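Local coordinates for protein esterase E25 (Uncultured bacterium, PDB 4Q05) that probably hydrolyses carboxylic esters as a dimeric member of the bacterial hormone-sensitive lipase family, within the GTSAG motif subfamily, at residues D52-Y55 / N56-K60; H190-Q194 / G195-K199. All blocks are in the same frame, centred on the assembly; numbering follows the deposited sequence.

In the fold
Contact 1 (52-55 with 56-60) and contact 2 (190-194 with 195-199) illustrate local packing in two settings, one turn to the next within a helix and across a helix end. Contact 1 lies within the short helix 52-59, which packs on helix 342-358 and meets the second subunit; contact 2 lies where helix 179-194 hands over to strand 200-205 of the central sheet. They sit on opposite sides of the chain's centre, each about 22 Å from it, with their own centres 41 Å apart and their nearest atoms about 30 Å apart. Strand 200-205 leads into the probable nucleophile elbow at S206. A bound sodium ion is about 12 Å from the L54 side chain of contact 1.

Contact 1 of 2, residues D52-Y55 / N56-K60; sequences DVLY and NIISK
Four successive i to i+4 bonds, from N56 N to D52 O through S59 N to Y55 O, make this one unbroken alpha-helical ladder; the I58 N to L54 O bond, 2.8 Å, is nearly straight at 170° and arrives almost along the C=O axis. Upon that frame the side chains pair one turn apart. L54 and I58 cross obliquely: with L54 CG anti to its own backbone nitrogen (chi1 -180°), the leucine branch presents CG to I58 CD1 at 3.8 Å, while its CD1 methyl lies 4.0 Å from the same I58 CD1. V53 CG1 meets I57 CD1 more loosely, at 4.4 Å. Helix 52-59 lies near the N-terminal end of the modelled chain; L54 also packs on E343 of helix 342-358, and I58 on W37 of the second subunit. An alanine in place of I58 has no CD1 to meet L54 CG, and would probably open a gap there and beside W37 of that subunit. On the next flank Y55 and N56 cross with ring and amide planes 74° apart, N56 OD1 lying in the ring plane at its edge, 3.7 Å from Y55 CD1. Further along the ring, Y55 CE1 comes to 4.3 Å from S59 CB.

Contact 2 of 2, residues H190-Q194 / G195-K199; sequences HLLKQ and GSAQK
L192 and A197 meet methyl to methyl across the turn that ends helix 179-194, in the helix-to-strand connection of the alpha/beta hydrolase fold that leads into strand 200-205. The leucine sets out from the last turn of the helix; CG lies anti to the carbonyl carbon (chi1 -67°), and an unusual chi2 of -146° then turns CD2 onto A197. CD2 does most of the touching: it presses on A197 CB at 3.5 Å, tighter than usual for two carbons, and lies 3.7 Å from A197 CA. The other branch stands further back, L192 CD1 being 4.1 Å from A197 CB. Both residues also pack on D225, so the pair is backed by a loop, and L191 turns to L132 and V134 of strand 132-136. In the backbone, G195 N gives a weak, bent hydrogen bond to L191 O, 3.1 Å with an angle of 126°; L191 O also accepts from Q194 N at 2.8 Å. L192 CA makes a CA-H...O contact with G195 O at 3.6 Å. On another side of the helix, the bent Q194 chain carries NE2 over one face of the H190 ring, 3.6 Å above its plane and offset toward the rim. Beyond G195 the chain enters the 3-10 segment 197-199 through an ST turn, in which S196 OG accepts a hydrogen bond from Q198 N at 3.1 Å.

Contact 1 of 2, residues D52-Y55 / N56-K60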
loop_
_atom_site.group_PDB
_atom_site.type_symbol
_atom_site.label_atom_id
_atom_site.label_comp_id
_atom_site.label_asym_id
_atom_site.label_seq_id
_atom_site.Cartn_x
_atom_site.Cartn_y
_atom_site.Cartn_z
ATOM N N ASP A 52 -6.599 18.736 0.583
ATOM C CA ASP A 52 -6.318 20.034 -0.020
ATOM C C ASP A 52 -4.881 20.464 0.227
ATOM O O ASP A 52 -4.214 20.948 -0.675
ATOM C CB ASP A 52 -7.296 21.092 0.492
ATOM C CG ASP A 52 -8.715 20.821 0.041
ATOM O OD1 ASP A 52 -8.885 20.002 -0.895
ATOM O OD2 ASP A 52 -9.654 21.411 0.614
ATOM N N VAL A 53 -4.397 20.272 1.447
ATOM C CA VAL A 53 -3.022 20.645 1.774
ATOM C C VAL A 53 -2.022 19.944 0.845
ATOM O O VAL A 53 -1.124 20.578 0.289
ATOM C CB VAL A 53 -2.683 20.318 3.251
ATOM C CG1 VAL A 53 -1.223 20.629 3.556
ATOM C CG2 VAL A 53 -3.606 21.083 4.197
ATOM N N LEU A 54 -2.163 18.632 0.681
ATOM C CA LEU A 54 -1.206 17.882 -0.138
ATOM C C LEU A 54 -1.406 18.207 -1.616
ATOM O O LEU A 54 -0.440 18.397 -2.374
ATOM C CB LEU A 54 -1.343 16.376 0.105
ATOM C CG LEU A 54 -0.376 15.524 -0.708
ATOM C CD1 LEU A 54 1.052 15.941 -0.399
ATOM C CD2 LEU A 54 -0.586 14.030 -0.420
ATOM N N TYR A 55 -2.666 18.290 -2.023
ATOM C CA TYR A 55 -2.987 18.703 -3.381
ATOM C C TYR A 55 -2.303 20.035 -3.721
ATOM O O TYR A 55 -1.712 20.198 -4.796
ATOM C CB TYR A 55 -4.487 18.840 -3.543
ATOM C CG TYR A 55 -4.905 19.243 -4.940
ATOM C CD1 TYR A 55 -4.967 20.583 -5.308
ATOM C CD2 TYR A 55 -5.239 18.285 -5.892
ATOM C CE1 TYR A 55 -5.354 20.964 -6.586
ATOM C CE2 TYR A 55 -5.633 18.657 -7.178
ATOM C CZ TYR A 55 -5.683 20.000 -7.516
ATOM O OH TYR A 55 -6.065 20.383 -8.780
ATOM N N ASN A 56 -2.371 20.991 -2.804
ATOM C CA ASN A 56 -1.753 22.293 -3.069
ATOM C C ASN A 56 -0.226 22.212 -3.109
ATOM O O ASN A 56 0.413 22.811 -3.971
ATOM C CB ASN A 56 -2.248 23.344 -2.070
ATOM C CG ASN A 56 -3.700 23.730 -2.318
ATOM O OD1 ASN A 56 -4.174 23.687 -3.455
ATOM N ND2 ASN A 56 -4.419 24.095 -1.253
ATOM N N ILE A 57 0.358 21.451 -2.188
ATOM C CA ILE A 57 1.794 21.231 -2.221
ATOM C C ILE A 57 2.213 20.666 -3.571
ATOM O O ILE A 57 3.128 21.171 -4.221
ATOM C CB ILE A 57 2.245 20.269 -1.117
ATOM C CG1 ILE A 57 2.179 20.962 0.247
ATOM C CG2 ILE A 57 3.660 19.772 -1.390
ATOM C CD1 ILE A 57 2.559 20.057 1.401
ATOM N N ILE A 58 1.534 19.612 -3.998
ATOM C CA ILE A 58 1.890 18.953 -5.245
ATOM C C ILE A 58 1.652 19.876 -6.429
ATOM O O ILE A 58 2.464 19.942 -7.359
ATOM C CB ILE A 58 1.069 17.664 -5.430
ATOM C CG1 ILE A 58 1.569 16.593 -4.449
ATOM C CG2 ILE A 58 1.155 17.191 -6.868
ATOM C CD1 ILE A 58 0.702 15.351 -4.360
ATOM N N SER A 59 0.525 20.579 -6.392
ATOM C CA SER A 59 0.150 21.487 -7.471
ATOM C C SER A 59 1.162 22.622 -7.643
ATOM O O SER A 59 1.368 23.116 -8.747
ATOM C CB SER A 59 -1.249 22.050 -7.224
ATOM O OG SER A 59 -1.665 22.843 -8.316
ATOM N N LYS A 60 1.802 23.024 -6.549
ATOM C CA LYS A 60 2.828 24.070 -6.597
ATOM C C LYS A 60 4.232 23.517 -6.851
ATOM O O LYS A 60 5.198 24.278 -6.968
ATOM C CB LYS A 60 2.819 24.881 -5.301
ATOM C CG LYS A 60 1.492 25.579 -5.028
ATOM C CD LYS A 60 1.020 26.377 -6.243
ATOM C CE LYS A 60 -0.330 27.057 -5.988
ATOM N NZ LYS A 60 -0.753 27.953 -7.114
#

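Contact 2 of 2, residues H190-Q194 / G195-K199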
loop_
_atom_site.group_PDB
_atom_site.type_symbol
_atom_site.label_atom_id
_atom_site.label_comp_id
_atom_site.label_asym_id
_atom_site.label_seq_id
_atom_site.Cartn_x
_atom_site.Cartn_y
_atom_site.Cartn_z
ATOM N N HIS A 190 23.322 0.840 25.179
ATOM C CA HIS A 190 23.322 1.712 26.342
ATOM C C HIS A 190 21.930 1.830 26.933
ATOM O O HIS A 190 21.755 1.755 28.146
ATOM C CB HIS A 190 23.863 3.092 25.990
ATOM C CG HIS A 190 23.704 4.099 27.087
ATOM N ND1 HIS A 190 24.587 4.198 28.139
ATOM C CD2 HIS A 190 22.762 5.052 27.297
ATOM C CE1 HIS A 190 24.201 5.166 28.951
ATOM N NE2 HIS A 190 23.097 5.703 28.460
ATOM N N LEU A 191 20.937 2.014 26.068
ATOM C CA LEU A 191 19.567 2.165 26.527
ATOM C C LEU A 191 19.061 0.931 27.271
ATOM O O LEU A 191 18.362 1.061 28.274
ATOM C CB LEU A 191 18.639 2.510 25.352
ATOM C CG LEU A 191 18.904 3.873 24.712
ATOM C CD1 LEU A 191 18.119 4.020 23.417
ATOM C CD2 LEU A 191 18.562 4.998 25.692
ATOM N N LEU A 192 19.413 -0.257 26.782
ATOM C CA LEU A 192 19.016 -1.494 27.451
ATOM C C LEU A 192 19.628 -1.635 28.847
ATOM O O LEU A 192 19.055 -2.304 29.702
ATOM C CB LEU A 192 19.364 -2.722 26.616
ATOM C CG LEU A 192 18.587 -2.900 25.308
ATOM C CD1 LEU A 192 18.362 -4.365 25.004
ATOM C CD2 LEU A 192 17.267 -2.169 25.367
ATOM N N LYS A 193 20.788 -1.019 29.074
ATOM C CA LYS A 193 21.363 -0.968 30.418
ATOM C C LYS A 193 20.443 -0.176 31.340
ATOM O O LYS A 193 20.440 -0.375 32.555
ATOM C CB LYS A 193 22.758 -0.320 30.405
ATOM C CG LYS A 193 23.907 -1.273 30.091
ATOM C CD LYS A 193 25.271 -0.548 29.994
ATOM C CE LYS A 193 25.811 -0.089 31.358
ATOM N NZ LYS A 193 25.568 1.363 31.663
ATOM N N GLN A 194 19.651 0.707 30.739
ATOM C CA GLN A 194 18.852 1.695 31.468
ATOM C C GLN A 194 17.431 1.243 31.767
ATOM O O GLN A 194 16.813 1.721 32.719
ATOM C CB GLN A 194 18.751 2.981 30.642
ATOM C CG GLN A 194 19.398 4.197 31.255
ATOM C CD GLN A 194 20.828 4.380 30.801
ATOM O OE1 GLN A 194 21.251 5.496 30.493
ATOM N NE2 GLN A 194 21.585 3.286 30.761
ATOM N N GLY A 195 16.893 0.365 30.928
ATOM C CA GLY A 195 15.493 -0.005 31.026
ATOM C C GLY A 195 15.095 -1.041 29.998
ATOM O O GLY A 195 15.922 -1.506 29.226
ATOM N N SER A 196 13.816 -1.397 29.988
ATOM C CA SER A 196 13.333 -2.491 29.160
ATOM C C SER A 196 13.239 -2.118 27.680
ATOM O O SER A 196 12.731 -1.053 27.330
ATOM C CB SER A 196 11.954 -2.936 29.648
ATOM O OG SER A 196 11.352 -3.818 28.709
ATOM N N ALA A 197 13.706 -3.016 26.818
ATOM C CA ALA A 197 13.641 -2.800 25.376
ATOM C C ALA A 197 12.187 -2.696 24.921
ATOM O O ALA A 197 11.878 -2.070 23.906
ATOM C CB ALA A 197 14.338 -3.942 24.645
ATOM N N GLN A 198 11.289 -3.301 25.689
ATOM C CA GLN A 198 9.881 -3.356 25.309
ATOM C C GLN A 198 9.216 -1.987 25.384
ATOM O O GLN A 198 8.149 -1.764 24.801
ATOM C CB GLN A 198 9.141 -4.376 26.183
ATOM C CG GLN A 198 7.694 -4.604 25.791
ATOM C CD GLN A 198 7.548 -5.184 24.400
ATOM O OE1 GLN A 198 8.420 -5.915 23.924
ATOM N NE2 GLN A 198 6.438 -4.859 23.736
ATOM N N LYS A 199 9.853 -1.062 26.095
ATOM C CA LYS A 199 9.340 0.291 26.212
ATOM C C LYS A 199 9.863 1.171 25.086
ATOM O O LYS A 199 9.591 2.376 25.040
ATOM C CB LYS A 199 9.745 0.900 27.552
ATOM C CG LYS A 199 9.096 0.222 28.761
ATOM C CD LYS A 199 9.481 0.929 30.050
ATOM C CE LYS A 199 8.970 0.156 31.272
ATOM N NZ LYS A 199 7.490 0.075 31.286
#